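Local coordinates for terminal oxygenase component of carbazole (Janthinobacterium sp., PDB 7BUG), which is the terminal oxygenase of the carbazole 1,9a-dioxygenase system, dioxygenating carbazole at its angular C-9a and adjacent C-1 positions, at residues P43-V55 with L65-S77. Sequence-based numbering, arbitrary orientation.
With FES (Fe2/s2 (inorganic) cluster), chain D.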
loop_
_atom_site.group_PDB
_atom_site.type_symbol
_atom_site.label_atom_id
_atom_site.label_comp_id
_atom_site.label_asym_id
_atom_site.label_seq_id
_atom_site.Cartn_x
_atom_site.Cartn_y
_atom_site.Cartn_z
ATOM N N PRO A 43 -14.874 -21.245 -18.211
ATOM C CA PRO A 43 -13.641 -21.240 -17.407
ATOM C C PRO A 43 -13.763 -20.271 -16.231
ATOM O O PRO A 43 -14.396 -19.228 -16.337
ATOM C CB PRO A 43 -12.522 -20.836 -18.354
ATOM C CG PRO A 43 -13.086 -21.060 -19.745
ATOM C CD PRO A 43 -14.583 -20.918 -19.613
ATOM N N LYS A 44 -13.131 -20.633 -15.110
ATOM C CA LYS A 44 -13.143 -19.833 -13.861
ATOM C C LYS A 44 -11.699 -19.576 -13.479
ATOM O O LYS A 44 -10.849 -20.481 -13.664
ATOM C CB LYS A 44 -13.886 -20.607 -12.780
ATOM C CG LYS A 44 -15.368 -20.849 -13.076
ATOM C CD LYS A 44 -16.209 -19.579 -12.912
ATOM C CE LYS A 44 -17.688 -19.727 -13.239
ATOM N NZ LYS A 44 -17.896 -20.521 -14.474
ATOM N N THR A 45 -11.414 -18.390 -12.937
ATOM C CA THR A 45 -10.067 -18.008 -12.460
ATOM C C THR A 45 -10.040 -18.134 -10.956
ATOM O O THR A 45 -11.056 -17.852 -10.330
ATOM C CB THR A 45 -9.822 -16.509 -12.626
ATOM O OG1 THR A 45 -10.932 -15.865 -11.997
ATOM C CG2 THR A 45 -9.773 -16.077 -14.053
ATOM N N LEU A 46 -8.896 -18.517 -10.422
ATOM C CA LEU A 46 -8.715 -18.481 -8.968
ATOM C C LEU A 46 -7.214 -18.426 -8.708
ATOM O O LEU A 46 -6.424 -18.674 -9.613
ATOM C CB LEU A 46 -9.381 -19.680 -8.337
ATOM C CG LEU A 46 -8.821 -21.026 -8.789
ATOM C CD1 LEU A 46 -7.809 -21.561 -7.812
ATOM C CD2 LEU A 46 -9.961 -21.999 -8.962
ATOM N N LYS A 47 -6.866 -18.061 -7.500
ATOM C CA LYS A 47 -5.459 -18.056 -7.060
ATOM C C LYS A 47 -5.304 -19.092 -5.938
ATOM O O LYS A 47 -6.060 -19.064 -4.950
ATOM C CB LYS A 47 -5.054 -16.643 -6.654
ATOM C CG LYS A 47 -3.582 -16.590 -6.275
ATOM C CD LYS A 47 -3.117 -15.194 -5.845
ATOM C CE LYS A 47 -2.763 -14.377 -7.053
ATOM N NZ LYS A 47 -2.289 -13.048 -6.621
ATOM N N LEU A 48 -4.313 -19.977 -6.074
ATOM C CA LEU A 48 -4.050 -21.077 -5.145
ATOM C C LEU A 48 -2.550 -21.138 -4.882
ATOM O O LEU A 48 -1.766 -21.207 -5.853
ATOM C CB LEU A 48 -4.564 -22.373 -5.745
ATOM C CG LEU A 48 -4.326 -23.625 -4.931
ATOM C CD1 LEU A 48 -4.922 -23.546 -3.540
ATOM C CD2 LEU A 48 -4.819 -24.860 -5.656
ATOM N N LEU A 49 -2.153 -21.063 -3.613
ATOM C CA LEU A 49 -0.708 -21.095 -3.251
ATOM C C LEU A 49 0.029 -19.984 -3.998
ATOM O O LEU A 49 1.206 -20.147 -4.356
ATOM C CB LEU A 49 -0.118 -22.485 -3.526
ATOM C CG LEU A 49 -0.162 -23.491 -2.381
ATOM C CD1 LEU A 49 -1.522 -23.700 -1.795
ATOM C CD2 LEU A 49 0.478 -24.809 -2.809
ATOM N N GLY A 50 -0.648 -18.873 -4.269
ATOM C CA GLY A 50 -0.080 -17.686 -4.918
ATOM C C GLY A 50 -0.092 -17.723 -6.411
ATOM O O GLY A 50 0.256 -16.696 -7.076
ATOM N N GLU A 51 -0.528 -18.827 -7.008
ATOM C CA GLU A 51 -0.520 -19.006 -8.466
ATOM C C GLU A 51 -1.943 -18.796 -9.029
ATOM O O GLU A 51 -2.932 -19.405 -8.532
ATOM C CB GLU A 51 -0.124 -20.439 -8.850
ATOM C CG GLU A 51 1.209 -20.889 -8.272
ATOM C CD GLU A 51 1.784 -22.179 -8.810
ATOM O OE1 GLU A 51 1.365 -22.597 -9.893
ATOM O OE2 GLU A 51 2.701 -22.723 -8.161
ATOM N N ASN A 52 -2.008 -18.019 -10.104
ATOM C CA ASN A 52 -3.302 -17.777 -10.791
ATOM C C ASN A 52 -3.547 -18.981 -11.704
ATOM O O ASN A 52 -2.665 -19.299 -12.533
ATOM C CB ASN A 52 -3.331 -16.506 -11.657
ATOM C CG ASN A 52 -3.265 -15.252 -10.804
ATOM O OD1 ASN A 52 -4.042 -15.132 -9.854
ATOM N ND2 ASN A 52 -2.333 -14.374 -11.100
ATOM N N LEU A 53 -4.717 -19.595 -11.568
ATOM C CA LEU A 53 -5.099 -20.780 -12.330
ATOM C C LEU A 53 -6.424 -20.556 -13.047
ATOM O O LEU A 53 -7.302 -19.756 -12.590
ATOM C CB LEU A 53 -5.281 -21.954 -11.377
ATOM C CG LEU A 53 -4.092 -22.293 -10.469
ATOM C CD1 LEU A 53 -4.390 -23.470 -9.569
ATOM C CD2 LEU A 53 -2.815 -22.501 -11.255
ATOM N N LEU A 54 -6.579 -21.302 -14.127
ATOM C CA LEU A 54 -7.848 -21.359 -14.874
ATOM C C LEU A 54 -8.359 -22.786 -14.797
ATOM O O LEU A 54 -7.554 -23.729 -14.975
ATOM C CB LEU A 54 -7.637 -21.036 -16.343
ATOM C CG LEU A 54 -7.900 -19.618 -16.791
ATOM C CD1 LEU A 54 -7.650 -19.568 -18.284
ATOM C CD2 LEU A 54 -9.332 -19.163 -16.480
ATOM N N VAL A 55 -9.625 -22.927 -14.493
ATOM C CA VAL A 55 -10.306 -24.251 -14.482
ATOM C C VAL A 55 -11.413 -24.189 -15.519
ATOM O O VAL A 55 -12.173 -23.231 -15.557
ATOM C CB VAL A 55 -10.828 -24.635 -13.100
ATOM C CG1 VAL A 55 -11.494 -25.984 -13.147
ATOM C CG2 VAL A 55 -9.726 -24.615 -12.062
ATOM N N LEU A 65 -5.209 -25.119 -16.105
ATOM C CA LEU A 65 -4.036 -24.499 -16.761
ATOM C C LEU A 65 -3.594 -23.338 -15.905
ATOM O O LEU A 65 -4.439 -22.682 -15.291
ATOM C CB LEU A 65 -4.416 -23.921 -18.126
ATOM C CG LEU A 65 -4.414 -24.847 -19.313
ATOM C CD1 LEU A 65 -5.023 -24.121 -20.489
ATOM C CD2 LEU A 65 -2.986 -25.293 -19.636
ATOM N N LYS A 66 -2.307 -23.108 -15.852
ATOM C CA LYS A 66 -1.825 -21.858 -15.222
ATOM C C LYS A 66 -2.392 -20.684 -16.016
ATOM O O LYS A 66 -2.249 -20.624 -17.220
ATOM C CB LYS A 66 -0.313 -21.848 -15.083
ATOM C CG LYS A 66 0.201 -20.527 -14.517
ATOM C CD LYS A 66 1.641 -20.712 -14.066
ATOM C CE LYS A 66 1.765 -21.549 -12.823
ATOM N NZ LYS A 66 3.068 -21.370 -12.173
ATOM N N ASP A 67 -2.933 -19.704 -15.318
ATOM C CA ASP A 67 -3.498 -18.494 -15.944
ATOM C C ASP A 67 -2.390 -17.466 -16.151
ATOM O O ASP A 67 -2.385 -16.412 -15.499
ATOM C CB ASP A 67 -4.625 -17.985 -15.070
ATOM C CG ASP A 67 -5.418 -16.824 -15.669
ATOM O OD1 ASP A 67 -5.349 -16.595 -16.901
ATOM O OD2 ASP A 67 -6.181 -16.209 -14.882
ATOM N N ARG A 68 -1.414 -17.789 -16.989
ATOM C CA ARG A 68 -0.233 -16.910 -17.226
ATOM C C ARG A 68 0.332 -17.347 -18.567
ATOM O O ARG A 68 0.938 -18.450 -18.638
ATOM C CB ARG A 68 0.816 -16.975 -16.137
ATOM C CG ARG A 68 1.911 -15.935 -16.347
ATOM C CD ARG A 68 2.965 -15.846 -15.258
ATOM N NE ARG A 68 3.625 -17.118 -15.261
ATOM C CZ ARG A 68 4.255 -17.673 -14.228
ATOM N NH1 ARG A 68 4.404 -17.019 -13.096
ATOM N NH2 ARG A 68 4.733 -18.881 -14.342
ATOM N N CYS A 69 0.090 -16.572 -19.620
ATOM C CA CYS A 69 0.610 -16.888 -20.959
ATOM C C CYS A 69 2.147 -17.046 -20.916
ATOM O O CYS A 69 2.826 -16.240 -20.277
ATOM C CB CYS A 69 0.169 -15.845 -21.964
ATOM S SG CYS A 69 0.560 -16.337 -23.659
ATOM N N LEU A 70 2.682 -18.021 -21.643
ATOM C CA LEU A 70 4.156 -18.224 -21.770
ATOM C C LEU A 70 4.844 -17.047 -22.448
ATOM O O LEU A 70 6.048 -16.862 -22.277
ATOM C CB LEU A 70 4.404 -19.481 -22.594
ATOM C CG LEU A 70 3.992 -20.783 -21.955
ATOM C CD1 LEU A 70 4.353 -21.958 -22.875
ATOM C CD2 LEU A 70 4.538 -20.974 -20.558
ATOM N N HIS A 71 4.138 -16.302 -23.285
ATOM C CA HIS A 71 4.736 -15.281 -24.166
ATOM C C HIS A 71 5.079 -14.016 -23.342
ATOM O O HIS A 71 6.255 -13.776 -23.034
ATOM C CB HIS A 71 3.760 -15.051 -25.333
ATOM C CG HIS A 71 4.206 -14.024 -26.275
ATOM N ND1 HIS A 71 3.293 -13.170 -26.865
ATOM C CD2 HIS A 71 5.437 -13.704 -26.724
ATOM C CE1 HIS A 71 3.944 -12.357 -27.683
ATOM N NE2 HIS A 71 5.306 -12.696 -27.621
ATOM N N ARG A 72 4.067 -13.205 -23.013
ATOM C CA ARG A 72 4.278 -11.925 -22.278
ATOM C C ARG A 72 3.664 -11.986 -20.879
ATOM O O ARG A 72 3.568 -10.942 -20.203
ATOM C CB ARG A 72 3.781 -10.725 -23.093
ATOM C CG ARG A 72 4.391 -10.619 -24.486
ATOM C CD ARG A 72 5.904 -10.519 -24.589
ATOM N NE ARG A 72 6.405 -9.405 -23.787
ATOM C CZ ARG A 72 6.466 -8.142 -24.162
ATOM N NH1 ARG A 72 6.153 -7.804 -25.395
ATOM N NH2 ARG A 72 6.912 -7.252 -23.306
ATOM N N GLY A 73 3.231 -13.143 -20.408
ATOM C CA GLY A 73 2.845 -13.347 -19.003
ATOM C C GLY A 73 1.553 -12.694 -18.586
ATOM O O GLY A 73 1.354 -12.465 -17.392
ATOM N N VAL A 74 0.685 -12.439 -19.534
ATOM C CA VAL A 74 -0.664 -11.929 -19.210
ATOM C C VAL A 74 -1.535 -13.056 -18.658
ATOM O O VAL A 74 -1.353 -14.216 -18.982
ATOM C CB VAL A 74 -1.325 -11.248 -20.407
ATOM C CG1 VAL A 74 -0.513 -10.073 -20.940
ATOM C CG2 VAL A 74 -1.681 -12.244 -21.519
ATOM N N GLN A 75 -2.535 -12.716 -17.865
ATOM C CA GLN A 75 -3.629 -13.676 -17.545
ATOM C C GLN A 75 -4.485 -13.852 -18.812
ATOM O O GLN A 75 -5.042 -12.883 -19.347
ATOM C CB GLN A 75 -4.430 -13.180 -16.360
ATOM C CG GLN A 75 -3.716 -13.487 -15.048
ATOM C CD GLN A 75 -4.493 -12.962 -13.857
ATOM O OE1 GLN A 75 -4.201 -11.857 -13.336
ATOM N NE2 GLN A 75 -5.486 -13.715 -13.406
ATOM N N LEU A 76 -4.633 -15.082 -19.258
ATOM C CA LEU A 76 -5.545 -15.386 -20.377
ATOM C C LEU A 76 -6.965 -14.992 -19.956
ATOM O O LEU A 76 -7.765 -14.633 -20.836
ATOM C CB LEU A 76 -5.451 -16.865 -20.742
ATOM C CG LEU A 76 -4.222 -17.226 -21.563
ATOM C CD1 LEU A 76 -3.105 -17.444 -20.611
ATOM C CD2 LEU A 76 -4.515 -18.429 -22.424
ATOM N N SER A 77 -7.284 -15.052 -18.670
ATOM C CA SER A 77 -8.654 -14.789 -18.159
ATOM C C SER A 77 -9.081 -13.334 -18.332
ATOM O O SER A 77 -10.291 -13.045 -18.165
ATOM C CB SER A 77 -8.754 -15.198 -16.743
ATOM O OG SER A 77 -7.843 -14.498 -15.914
HETATM FE FE1 FES D . -0.346 -14.443 -24.756
HETATM FE FE2 FES D . 1.270 -12.988 -26.366
HETATM S S1 FES D . -0.035 -14.719 -26.930
HETATM S S2 FES D . 0.916 -12.678 -24.173
HETATM O O HOH W 1 4.586 -23.023 -10.199
HETATM O O HOH W 2 -0.795 -15.008 -13.660
#
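Asp-67 OD2 is gripped from its own segment, while the carboxylate packs against Leu-54 and CB lies by Asn-52. Asp-67 OD2 accepts from Ser-77 OG at 2.6 Å through the syn lone pair of OD2, and from Gln-75 NE2, which comes from above the carboxylate plane. OD1 takes Ser-77 N, again on the syn side. Asp-67 CG lies anti to the backbone N (chi1 -173°), 3.9 Å from Leu-54 CG. The Asn-52 and Gln-75 amides stack with planes 1° apart, and Asn-52 CG is 3.8 Å from Gln-75 NE2. Water 2 joins Asn-52 ND2 to Asp-67 O. Between the backbones, Leu-54 and Leu-65 form an antiparallel hydrogen-bonded pair, and Asp-67 N binds Asn-52 O at 2.8 Å. Lys-66 bends at chi3 (-72°) and reaches Glu-51 in a salt bridge whose hydrogen bond, Lys-66 NZ to Glu-51 OE1 at 3.1 Å, is weak. Water 1 links NZ to OE2. Tyr-124 OH hydrogen-bonds Glu-51 OE1, and Arg-26 forms a second salt bridge at OE2. Cys-69 and His-71 bind the two irons with Cys-90 and His-93. This is the hairpin of strands 51-58 and 61-66 running into the first cluster-binding loop of a Rieske [2Fe-2S] domain.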